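Local coordinates for protein extracellular ligand-binding receptor (Sphaerobacter thermophilus, PDB 4ZPJ) that belongs to the leucine-binding protein family, binds zinc ions in the crystal and probably serves as the substrate-binding component of an ABC transporter, at residues L267-K276 / E295-L303. Numbering follows the deposited sequence.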
loop_
_atom_site.group_PDB
_atom_site.type_symbol
_atom_site.label_atom_id
_atom_site.label_comp_id
_atom_site.label_asym_id
_atom_site.label_seq_id
_atom_site.Cartn_x
_atom_site.Cartn_y
_atom_site.Cartn_z
ATOM N N LEU A 267 3.673 -15.881 -10.853
ATOM C CA LEU A 267 2.309 -16.216 -11.286
ATOM C C LEU A 267 2.322 -16.941 -12.586
ATOM O O LEU A 267 1.647 -17.943 -12.744
ATOM C CB LEU A 267 1.437 -14.973 -11.397
ATOM C CG LEU A 267 0.982 -14.564 -10.011
ATOM C CD1 LEU A 267 0.392 -13.185 -10.006
ATOM C CD2 LEU A 267 -0.004 -15.583 -9.484
ATOM N N VAL A 268 3.152 -16.496 -13.511
ATOM C CA VAL A 268 3.151 -17.094 -14.828
ATOM C C VAL A 268 3.642 -18.541 -14.686
ATOM O O VAL A 268 3.110 -19.438 -15.339
ATOM C CB VAL A 268 4.047 -16.295 -15.849
ATOM C CG1 VAL A 268 4.482 -17.166 -17.024
ATOM C CG2 VAL A 268 3.339 -15.048 -16.396
ATOM N N GLN A 269 4.639 -18.781 -13.843
ATOM C CA GLN A 269 5.206 -20.137 -13.750
ATOM C C GLN A 269 4.303 -21.036 -12.919
ATOM O O GLN A 269 4.214 -22.242 -13.136
ATOM C CB GLN A 269 6.640 -20.126 -13.217
ATOM C CG GLN A 269 7.610 -19.339 -14.124
ATOM C CD GLN A 269 9.027 -19.258 -13.554
ATOM O OE1 GLN A 269 9.414 -20.029 -12.682
ATOM N NE2 GLN A 269 9.791 -18.313 -14.035
ATOM N N TYR A 270 3.596 -20.431 -12.000
ATOM C CA TYR A 270 2.585 -21.152 -11.247
ATOM C C TYR A 270 1.562 -21.759 -12.195
ATOM O O TYR A 270 1.176 -22.907 -12.020
ATOM C CB TYR A 270 1.946 -20.243 -10.207
ATOM C CG TYR A 270 1.126 -20.960 -9.179
ATOM C CD1 TYR A 270 1.720 -21.466 -8.002
ATOM C CD2 TYR A 270 -0.225 -21.143 -9.351
ATOM C CE1 TYR A 270 0.970 -22.116 -7.034
ATOM C CE2 TYR A 270 -0.984 -21.776 -8.377
ATOM C CZ TYR A 270 -0.387 -22.253 -7.227
ATOM O OH TYR A 270 -1.138 -22.917 -6.299
ATOM N N GLN A 271 1.202 -21.053 -13.247
ATOM C CA GLN A 271 0.239 -21.585 -14.180
ATOM C C GLN A 271 0.871 -22.531 -15.159
ATOM O O GLN A 271 0.362 -23.599 -15.411
ATOM C CB GLN A 271 -0.406 -20.452 -14.947
ATOM C CG GLN A 271 -1.356 -20.903 -16.037
ATOM C CD GLN A 271 -1.600 -19.780 -17.029
ATOM O OE1 GLN A 271 -0.671 -19.081 -17.455
ATOM N NE2 GLN A 271 -2.848 -19.600 -17.394
ATOM N N GLU A 272 1.996 -22.128 -15.722
ATOM C CA GLU A 272 2.692 -22.950 -16.712
ATOM C C GLU A 272 3.135 -24.311 -16.178
ATOM O O GLU A 272 3.109 -25.296 -16.896
ATOM C CB GLU A 272 3.903 -22.182 -17.285
ATOM C CG GLU A 272 3.471 -21.039 -18.188
ATOM C CD GLU A 272 4.626 -20.329 -18.871
ATOM O OE1 GLU A 272 5.777 -20.373 -18.370
ATOM O OE2 GLU A 272 4.367 -19.702 -19.927
ATOM N N PHE A 273 3.495 -24.351 -14.908
ATOM C CA PHE A 273 3.992 -25.575 -14.251
ATOM C C PHE A 273 2.816 -26.470 -13.863
ATOM O O PHE A 273 3.001 -27.645 -13.601
ATOM C CB PHE A 273 4.766 -25.151 -13.015
ATOM C CG PHE A 273 5.762 -26.137 -12.507
ATOM C CD1 PHE A 273 6.960 -26.337 -13.170
ATOM C CD2 PHE A 273 5.561 -26.776 -11.275
ATOM C CE1 PHE A 273 7.895 -27.226 -12.667
ATOM C CE2 PHE A 273 6.493 -27.658 -10.764
ATOM C CZ PHE A 273 7.666 -27.884 -11.460
ATOM N N GLY A 274 1.590 -25.941 -13.848
ATOM C CA GLY A 274 0.446 -26.838 -13.720
ATOM C C GLY A 274 -0.264 -26.713 -12.379
ATOM O O GLY A 274 -1.339 -27.287 -12.185
ATOM N N LEU A 275 0.319 -25.928 -11.477
ATOM C CA LEU A 275 -0.259 -25.759 -10.150
ATOM C C LEU A 275 -1.540 -24.964 -10.178
ATOM O O LEU A 275 -2.402 -25.188 -9.388
ATOM C CB LEU A 275 0.731 -25.131 -9.164
ATOM C CG LEU A 275 2.035 -25.901 -8.989
ATOM C CD1 LEU A 275 2.650 -25.578 -7.631
ATOM C CD2 LEU A 275 1.856 -27.416 -9.088
ATOM N N LYS A 276 -1.693 -24.048 -11.085
ATOM C CA LYS A 276 -2.944 -23.309 -11.109
ATOM C C LYS A 276 -4.138 -24.248 -11.330
ATOM O O LYS A 276 -5.195 -24.088 -10.709
ATOM C CB LYS A 276 -2.874 -22.230 -12.162
ATOM C CG LYS A 276 -4.133 -21.468 -12.184
ATOM C CD LYS A 276 -4.082 -20.228 -12.989
ATOM C CE LYS A 276 -5.298 -19.398 -12.556
ATOM N NZ LYS A 276 -5.654 -18.561 -13.698
ATOM N N GLU A 295 0.761 -8.246 -17.927
ATOM C CA GLU A 295 1.850 -9.166 -18.214
ATOM C C GLU A 295 1.638 -10.498 -17.478
ATOM O O GLU A 295 2.195 -11.503 -17.829
ATOM C CB GLU A 295 3.161 -8.539 -17.795
ATOM C CG GLU A 295 3.151 -7.016 -17.981
ATOM C CD GLU A 295 4.526 -6.425 -18.106
ATOM O OE1 GLU A 295 4.777 -5.358 -17.484
ATOM O OE2 GLU A 295 5.343 -7.041 -18.817
ATOM N N ILE A 296 0.839 -10.488 -16.440
ATOM C CA ILE A 296 0.381 -11.713 -15.863
ATOM C C ILE A 296 -0.670 -12.249 -16.820
ATOM O O ILE A 296 -0.537 -13.344 -17.426
ATOM C CB ILE A 296 -0.362 -11.468 -14.553
ATOM C CG1 ILE A 296 0.512 -10.775 -13.512
ATOM C CG2 ILE A 296 -0.996 -12.753 -14.063
ATOM C CD1 ILE A 296 1.709 -11.556 -13.156
ATOM N N GLY A 297 -1.722 -11.435 -16.876
ATOM C CA GLY A 297 -2.953 -11.676 -17.582
ATOM C C GLY A 297 -3.628 -12.966 -17.230
ATOM O O GLY A 297 -4.322 -13.128 -16.232
ATOM N N ASP A 298 -3.419 -13.874 -18.135
ATOM C CA ASP A 298 -4.090 -15.102 -18.149
ATOM C C ASP A 298 -3.718 -15.916 -16.881
ATOM O O ASP A 298 -4.539 -16.657 -16.348
ATOM C CB ASP A 298 -3.692 -15.746 -19.485
ATOM C CG ASP A 298 -4.211 -17.110 -19.645
ATOM O OD1 ASP A 298 -5.422 -17.344 -19.430
ATOM O OD2 ASP A 298 -3.363 -17.949 -19.986
ATOM N N ALA A 299 -2.527 -15.708 -16.339
ATOM C CA ALA A 299 -2.060 -16.535 -15.219
ATOM C C ALA A 299 -2.815 -16.220 -13.954
ATOM O O ALA A 299 -3.038 -17.067 -13.149
ATOM C CB ALA A 299 -0.549 -16.424 -15.031
ATOM N N ALA A 300 -3.323 -15.022 -13.819
ATOM C CA ALA A 300 -4.051 -14.690 -12.612
ATOM C C ALA A 300 -5.564 -14.752 -12.792
ATOM O O ALA A 300 -6.271 -14.430 -11.889
ATOM C CB ALA A 300 -3.641 -13.321 -12.125
ATOM N N LEU A 301 -6.073 -15.199 -13.931
ATOM C CA LEU A 301 -7.529 -15.195 -14.133
ATOM C C LEU A 301 -8.276 -16.029 -13.112
ATOM O O LEU A 301 -7.946 -17.201 -12.922
ATOM C CB LEU A 301 -7.845 -15.663 -15.530
ATOM C CG LEU A 301 -9.176 -15.432 -16.226
ATOM C CD1 LEU A 301 -9.576 -13.964 -16.270
ATOM C CD2 LEU A 301 -9.081 -15.983 -17.659
ATOM N N GLY A 302 -9.280 -15.434 -12.442
ATOM C CA GLY A 302 -10.058 -16.163 -11.432
ATOM C C GLY A 302 -9.514 -16.177 -10.000
ATOM O O GLY A 302 -10.202 -16.567 -9.089
ATOM N N LEU A 303 -8.294 -15.701 -9.809
ATOM C CA LEU A 303 -7.641 -15.599 -8.538
ATOM C C LEU A 303 -8.251 -14.491 -7.703
ATOM O O LEU A 303 -8.490 -13.391 -8.158
ATOM C CB LEU A 303 -6.114 -15.333 -8.745
ATOM C CG LEU A 303 -5.196 -16.569 -8.802
ATOM C CD1 LEU A 303 -5.902 -17.784 -9.384
ATOM C CD2 LEU A 303 -3.836 -16.357 -9.427
#
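Val268 and Ala299 bring the two backbones closest, 5.3 Å between their CA atoms, where the end of helix 261-272 lies against the turns that follow the short helix 293-296. The methyl of Ala299 sits right on the helix, with its CB 3.5 Å from Leu267 O. Leu267 splits its branches: CD1 meets Ile296 CD1 at 3.8 Å, while CD2 passes Leu303 CD2, the two side chains running in opposite directions. Gln271 reaches over Ala299 with CG anti to the backbone N (chi1 175°), and its NE2 donates to Asp298 OD2 at 3.1 Å. That oxygen is met from above the carboxylate plane; the two side chains cross at about a right angle, with amide and carboxylate planes 54° apart. Lys276, fully extended, carries its ammonium to the type II turn Ala300-Leu303. Lys276 NZ bonds to Leu301 O in that turn at 2.8 Å, in the carbonyl plane on a lone pair, and to Ala299 O, just ahead of the turn, at 3.1 Å, from above that carbonyl's plane. Leu303 CD1 packs against Lys276 CE at 3.6 Å. A methionine in place of Lys276 would probably leave both carbonyls without this donor and the turn less firmly tied to the segment that follows helix 261-272. Leu267 and Leu303 also touch Leu281 of strand 281-283, so the contact packs a helix and the following connection over the edge strand of the parallel sheet, an alpha/beta layering characteristic of periplasmic binding protein lobes.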